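Local structure of peptidase M16 inactive domain family protein (Pseudomonas fluorescens, 3GWB) at residues 26-31 with 201-207; 75-79 with 114-118. The protein is of unknown specific function but belongs to the M16 metallopeptidase family, probably as a member without peptidase activity of its own. All blocks are in the same frame, centred on the assembly; numbering follows the deposited sequence.

Contact 1: residues 26-31 with 201-207; sequences LFVEAR and LVGDLSR
Phe-27, Arg-31 and Leu-201 dominate here. Strands 24-29 and 197-203 end in parallel, the axes of 26-29 and 201-203 4.9 Å apart at 5°, pairing Phe-27 with Leu-201 and Val-28 with Val-202. Backbone hydrogen bonds join Leu-201 N to Leu-26 O (2.9 Å), Val-28 N to Leu-201 O (3.1 Å), Gly-203 N to Val-28 O (3.3 Å) and Ala-30 N to Gly-203 O (2.9 Å). Gly-203 has phi/psi 152/-162, where a CB would jam against Val-202 O. An inverse gamma turn at Asp-204 leads to the Ser-206 N-cap of helix 207-220, a beta-alpha unit whose helix covers Phe-27 and apolar Leu-201 with Ala-210. Broad Phe-27 (chi1 t) puts CD1 3.9 Å from Leu-201 CB and CE1 4.2 Å from Leu-205 CB. Long, exposed Arg-31 (m, m, t) forms salt bridges from NH1 to Asp-204 OD1 (3.1 Å) and NE to Glu-29 OE2 (2.8 Å); Asp-204 OD2 is hydrogen-bonded to Ser-103 OG. Water donates to Glu-29 OE1 (3.1 Å) and accepts from Arg-207 N (3.0 Å).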
loop_
_atom_site.group_PDB
_atom_site.type_symbol
_atom_site.label_atom_id
_atom_site.label_comp_id
_atom_site.label_asym_id
_atom_site.label_seq_id
_atom_site.Cartn_x
_atom_site.Cartn_y
_atom_site.Cartn_z
ATOM N N LEU A 26 25.106 9.586 10.346
ATOM C CA LEU A 26 24.751 10.947 9.932
ATOM C C LEU A 26 23.582 11.375 10.808
ATOM O O LEU A 26 22.623 10.615 10.999
ATOM C CB LEU A 26 24.361 11.009 8.457
ATOM C CG LEU A 26 25.529 10.887 7.476
ATOM C CD1 LEU A 26 25.966 9.424 7.354
ATOM C CD2 LEU A 26 25.094 11.431 6.128
ATOM N N PHE A 27 23.647 12.591 11.328
ATOM C CA PHE A 27 22.622 13.072 12.242
ATOM C C PHE A 27 22.236 14.530 12.062
ATOM O O PHE A 27 23.089 15.389 11.814
ATOM C CB PHE A 27 23.123 12.852 13.673
ATOM C CG PHE A 27 22.344 13.593 14.720
ATOM C CD1 PHE A 27 21.022 13.256 15.001
ATOM C CD2 PHE A 27 22.948 14.617 15.447
ATOM C CE1 PHE A 27 20.312 13.938 15.990
ATOM C CE2 PHE A 27 22.246 15.300 16.435
ATOM C CZ PHE A 27 20.932 14.957 16.710
ATOM N N VAL A 28 20.937 14.796 12.183
ATOM C CA VAL A 28 20.408 16.154 12.098
ATOM C C VAL A 28 19.504 16.355 13.313
ATOM O O VAL A 28 18.537 15.606 13.511
ATOM C CB VAL A 28 19.568 16.374 10.816
ATOM C CG1 VAL A 28 18.867 17.727 10.876
ATOM C CG2 VAL A 28 20.459 16.300 9.585
ATOM N N GLU A 29 19.825 17.343 14.140
ATOM C CA GLU A 29 19.006 17.618 15.311
ATOM C C GLU A 29 17.794 18.424 14.838
ATOM O O GLU A 29 17.936 19.372 14.068
ATOM C CB GLU A 29 19.796 18.419 16.351
ATOM C CG GLU A 29 19.099 18.519 17.706
ATOM C CD GLU A 29 19.887 19.319 18.733
ATOM O OE1 GLU A 29 21.103 19.078 18.868
ATOM O OE2 GLU A 29 19.288 20.178 19.420
ATOM N N ALA A 30 16.607 18.020 15.279
ATOM C CA ALA A 30 15.351 18.686 14.923
ATOM C C ALA A 30 14.475 18.558 16.157
ATOM O O ALA A 30 13.955 17.487 16.442
ATOM C CB ALA A 30 14.709 17.986 13.749
ATOM N N ARG A 31 14.311 19.656 16.881
ATOM C CA ARG A 31 13.562 19.645 18.124
ATOM C C ARG A 31 12.087 20.019 18.066
ATOM O O ARG A 31 11.433 20.053 19.105
ATOM C CB ARG A 31 14.255 20.568 19.120
ATOM C CG ARG A 31 15.716 20.245 19.368
ATOM C CD ARG A 31 15.853 19.003 20.223
ATOM N NE ARG A 31 17.197 18.880 20.773
ATOM C CZ ARG A 31 17.501 18.124 21.819
ATOM N NH1 ARG A 31 16.552 17.425 22.428
ATOM N NH2 ARG A 31 18.751 18.071 22.254
ATOM N N LEU A 201 20.083 9.361 11.512
ATOM C CA LEU A 201 19.207 9.748 12.620
ATOM C C LEU A 201 18.730 11.182 12.500
ATOM O O LEU A 201 19.526 12.082 12.267
ATOM C CB LEU A 201 19.962 9.617 13.948
ATOM C CG LEU A 201 19.960 8.318 14.746
ATOM C CD1 LEU A 201 20.992 8.420 15.873
ATOM C CD2 LEU A 201 18.556 8.073 15.317
ATOM N N VAL A 202 17.430 11.399 12.686
ATOM C CA VAL A 202 16.876 12.741 12.627
ATOM C C VAL A 202 15.767 12.923 13.658
ATOM O O VAL A 202 14.821 12.126 13.715
ATOM C CB VAL A 202 16.275 13.060 11.242
ATOM C CG1 VAL A 202 15.749 14.473 11.239
ATOM C CG2 VAL A 202 17.316 12.877 10.143
ATOM N N GLY A 203 15.868 13.969 14.471
ATOM C CA GLY A 203 14.818 14.197 15.445
ATOM C C GLY A 203 15.162 14.916 16.727
ATOM O O GLY A 203 16.185 15.589 16.843
ATOM N N ASP A 204 14.279 14.750 17.702
ATOM C CA ASP A 204 14.403 15.379 19.006
ATOM C C ASP A 204 15.450 14.688 19.873
ATOM O O ASP A 204 15.129 14.053 20.877
ATOM C CB ASP A 204 13.029 15.366 19.689
ATOM C CG ASP A 204 13.033 16.067 21.026
ATOM O OD1 ASP A 204 13.790 17.052 21.173
ATOM O OD2 ASP A 204 12.267 15.642 21.919
ATOM N N LEU A 205 16.711 14.830 19.482
ATOM C CA LEU A 205 17.812 14.208 20.211
ATOM C C LEU A 205 18.998 15.155 20.235
ATOM O O LEU A 205 19.163 15.971 19.330
ATOM C CB LEU A 205 18.251 12.922 19.505
ATOM C CG LEU A 205 17.277 11.764 19.260
ATOM C CD1 LEU A 205 17.870 10.807 18.212
ATOM C CD2 LEU A 205 17.006 11.046 20.571
ATOM N N SER A 206 19.821 15.046 21.271
ATOM C CA SER A 206 21.023 15.864 21.357
ATOM C C SER A 206 22.091 15.050 20.622
ATOM O O SER A 206 21.883 13.870 20.335
ATOM C CB SER A 206 21.439 16.057 22.821
ATOM O OG SER A 206 21.820 14.822 23.415
ATOM N N ARG A 207 23.220 15.673 20.297
ATOM C CA ARG A 207 24.302 14.954 19.621
ATOM C C ARG A 207 24.744 13.771 20.498
ATOM O O ARG A 207 25.039 12.686 19.994
ATOM C CB ARG A 207 25.478 15.909 19.367
ATOM C CG ARG A 207 26.828 15.252 19.080
ATOM C CD ARG A 207 26.865 14.500 17.757
ATOM N NE ARG A 207 28.172 13.873 17.526
ATOM C CZ ARG A 207 29.112 14.345 16.709
ATOM N NH1 ARG A 207 28.914 15.459 16.018
ATOM N NH2 ARG A 207 30.261 13.696 16.573
HETATM O O HOH W 1 23.523 18.631 20.716
#

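Contact 2: residues 75-79 with 114-118; sequences IAQGF and LFAEV
Two roughly antiparallel alpha-helices, 72-80 and 105-120, lie beside each other over the six-stranded mixed sheet of an alpha+beta domain of the M16 type, and meet here through 75-79 and 114-118. Both segments are regular helix, with phi/psi near -60/-45. Their axes approach to 11.2 Å at a signed crossing angle of -150°, a wide spacing that side chains must fill; the nearest CA pair, Gly-78 and Leu-114, is 7.7 Å apart. The side chains that meet are all apolar. Among aliphatic groups, the beta-branched Ile-75 (m, t) and Val-118 (t) touch CG2 to CG2 at 3.7 Å, while Ile-75 CG2 is 4.3 Å from Leu-114 CD1; Val-67 packs against both Ile-75 and Val-118. Among aromatic contacts, Phe-79 (chi1 m) reaches across the gap, its flat ring bringing CE1 to 4.1 Å from Phe-115 CB and CZ to 4.2 Å from Val-118 CG2. Both phenylalanines also rest on Leu-99 of the sheet, where large apolar side chains suit the buried layer. Leu-114 (t, p) points toward the partner helix and lies over the Phe-79 ring in a CH-pi contact. Glycine suits position 78 because an ideal CB would clash with that leucine, whose CD2 instead reaches Gly-78 C at 3.8 Å. Leu-114 CD2 sits 3.6 Å from the Phe-79 ring centroid, 9° off the ring normal.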
loop_
_atom_site.group_PDB
_atom_site.type_symbol
_atom_site.label_atom_id
_atom_site.label_comp_id
_atom_site.label_asym_id
_atom_site.label_seq_id
_atom_site.Cartn_x
_atom_site.Cartn_y
_atom_site.Cartn_z
ATOM N N ILE A 75 6.690 -9.232 18.544
ATOM C CA ILE A 75 7.544 -8.118 18.148
ATOM C C ILE A 75 6.678 -6.934 17.702
ATOM O O ILE A 75 6.908 -5.790 18.100
ATOM C CB ILE A 75 8.484 -8.551 17.006
ATOM C CG1 ILE A 75 9.447 -9.623 17.518
ATOM C CG2 ILE A 75 9.257 -7.344 16.456
ATOM C CD1 ILE A 75 10.247 -10.306 16.415
ATOM N N ALA A 76 5.663 -7.216 16.895
ATOM C CA ALA A 76 4.775 -6.171 16.403
ATOM C C ALA A 76 4.082 -5.417 17.541
ATOM O O ALA A 76 4.019 -4.186 17.535
ATOM C CB ALA A 76 3.742 -6.776 15.477
ATOM N N GLN A 77 3.563 -6.155 18.518
ATOM C CA GLN A 77 2.876 -5.529 19.633
ATOM C C GLN A 77 3.889 -4.764 20.463
ATOM O O GLN A 77 3.580 -3.719 21.036
ATOM C CB GLN A 77 2.172 -6.585 20.489
ATOM C CG GLN A 77 1.211 -7.455 19.701
ATOM C CD GLN A 77 0.095 -8.019 20.557
ATOM O OE1 GLN A 77 0.339 -8.581 21.629
ATOM N NE2 GLN A 77 -1.142 -7.877 20.086
ATOM N N GLY A 78 5.108 -5.291 20.510
ATOM C CA GLY A 78 6.160 -4.640 21.258
ATOM C C GLY A 78 6.392 -3.213 20.795
ATOM O O GLY A 78 6.477 -2.300 21.614
ATOM N N PHE A 79 6.502 -3.010 19.484
ATOM C CA PHE A 79 6.724 -1.670 18.959
ATOM C C PHE A 79 5.466 -0.822 19.165
ATOM O O PHE A 79 5.536 0.310 19.651
ATOM C CB PHE A 79 7.083 -1.722 17.466
ATOM C CG PHE A 79 8.475 -2.238 17.178
ATOM C CD1 PHE A 79 9.593 -1.610 17.725
ATOM C CD2 PHE A 79 8.668 -3.330 16.330
ATOM C CE1 PHE A 79 10.890 -2.063 17.430
ATOM C CE2 PHE A 79 9.959 -3.793 16.028
ATOM C CZ PHE A 79 11.070 -3.159 16.579
ATOM N N LEU A 114 14.516 -3.355 21.345
ATOM C CA LEU A 114 13.790 -4.313 20.522
ATOM C C LEU A 114 14.255 -4.201 19.070
ATOM O O LEU A 114 14.460 -5.209 18.391
ATOM C CB LEU A 114 12.279 -4.057 20.611
ATOM C CG LEU A 114 11.364 -4.890 19.702
ATOM C CD1 LEU A 114 11.618 -6.384 19.919
ATOM C CD2 LEU A 114 9.909 -4.537 20.000
ATOM N N PHE A 115 14.421 -2.969 18.601
ATOM C CA PHE A 115 14.870 -2.715 17.235
ATOM C C PHE A 115 16.256 -3.320 16.984
ATOM O O PHE A 115 16.486 -3.959 15.960
ATOM C CB PHE A 115 14.920 -1.211 16.969
ATOM C CG PHE A 115 15.339 -0.851 15.567
ATOM C CD1 PHE A 115 14.475 -1.046 14.498
ATOM C CD2 PHE A 115 16.609 -0.337 15.318
ATOM C CE1 PHE A 115 14.858 -0.720 13.195
ATOM C CE2 PHE A 115 17.006 -0.007 14.017
ATOM C CZ PHE A 115 16.134 -0.206 12.956
ATOM N N ALA A 116 17.178 -3.106 17.920
ATOM C CA ALA A 116 18.530 -3.641 17.782
ATOM C C ALA A 116 18.482 -5.166 17.693
ATOM O O ALA A 116 19.178 -5.776 16.879
ATOM C CB ALA A 116 19.392 -3.210 18.972
ATOM N N GLU A 117 17.658 -5.778 18.538
ATOM C CA GLU A 117 17.514 -7.226 18.553
ATOM C C GLU A 117 16.959 -7.725 17.217
ATOM O O GLU A 117 17.460 -8.691 16.651
ATOM C CB GLU A 117 16.581 -7.649 19.692
ATOM C CG GLU A 117 16.436 -9.156 19.858
ATOM C CD GLU A 117 17.421 -9.750 20.854
ATOM O OE1 GLU A 117 17.373 -9.367 22.045
ATOM O OE2 GLU A 117 18.237 -10.607 20.453
ATOM N N VAL A 118 15.925 -7.061 16.718
ATOM C CA VAL A 118 15.304 -7.447 15.451
ATOM C C VAL A 118 16.282 -7.405 14.266
ATOM O O VAL A 118 16.390 -8.364 13.492
ATOM C CB VAL A 118 14.069 -6.543 15.146
ATOM C CG1 VAL A 118 13.663 -6.656 13.680
ATOM C CG2 VAL A 118 12.895 -6.958 16.034
#

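In the fold
Contact 1 works within the sheet, joining neighbouring strands by backbone hydrogen bonds, whereas contact 2 works above it, joining two helices by apolar packing, with no polar bond between the two segments. They share no segment, and their centres are about 22 Å apart, yet they meet a common layer: Leu-38 of strand 35-42 touches both Leu-201 of contact 1 and Phe-115 of contact 2. Contact 2 is buried and apolar. Contact 1 is mixed, passing from a buried strand pair to an exposed end carrying Glu-29 and Arg-31, where charges can stay solvated. In sequence, both helices of contact 2 fall between the two strands paired in contact 1.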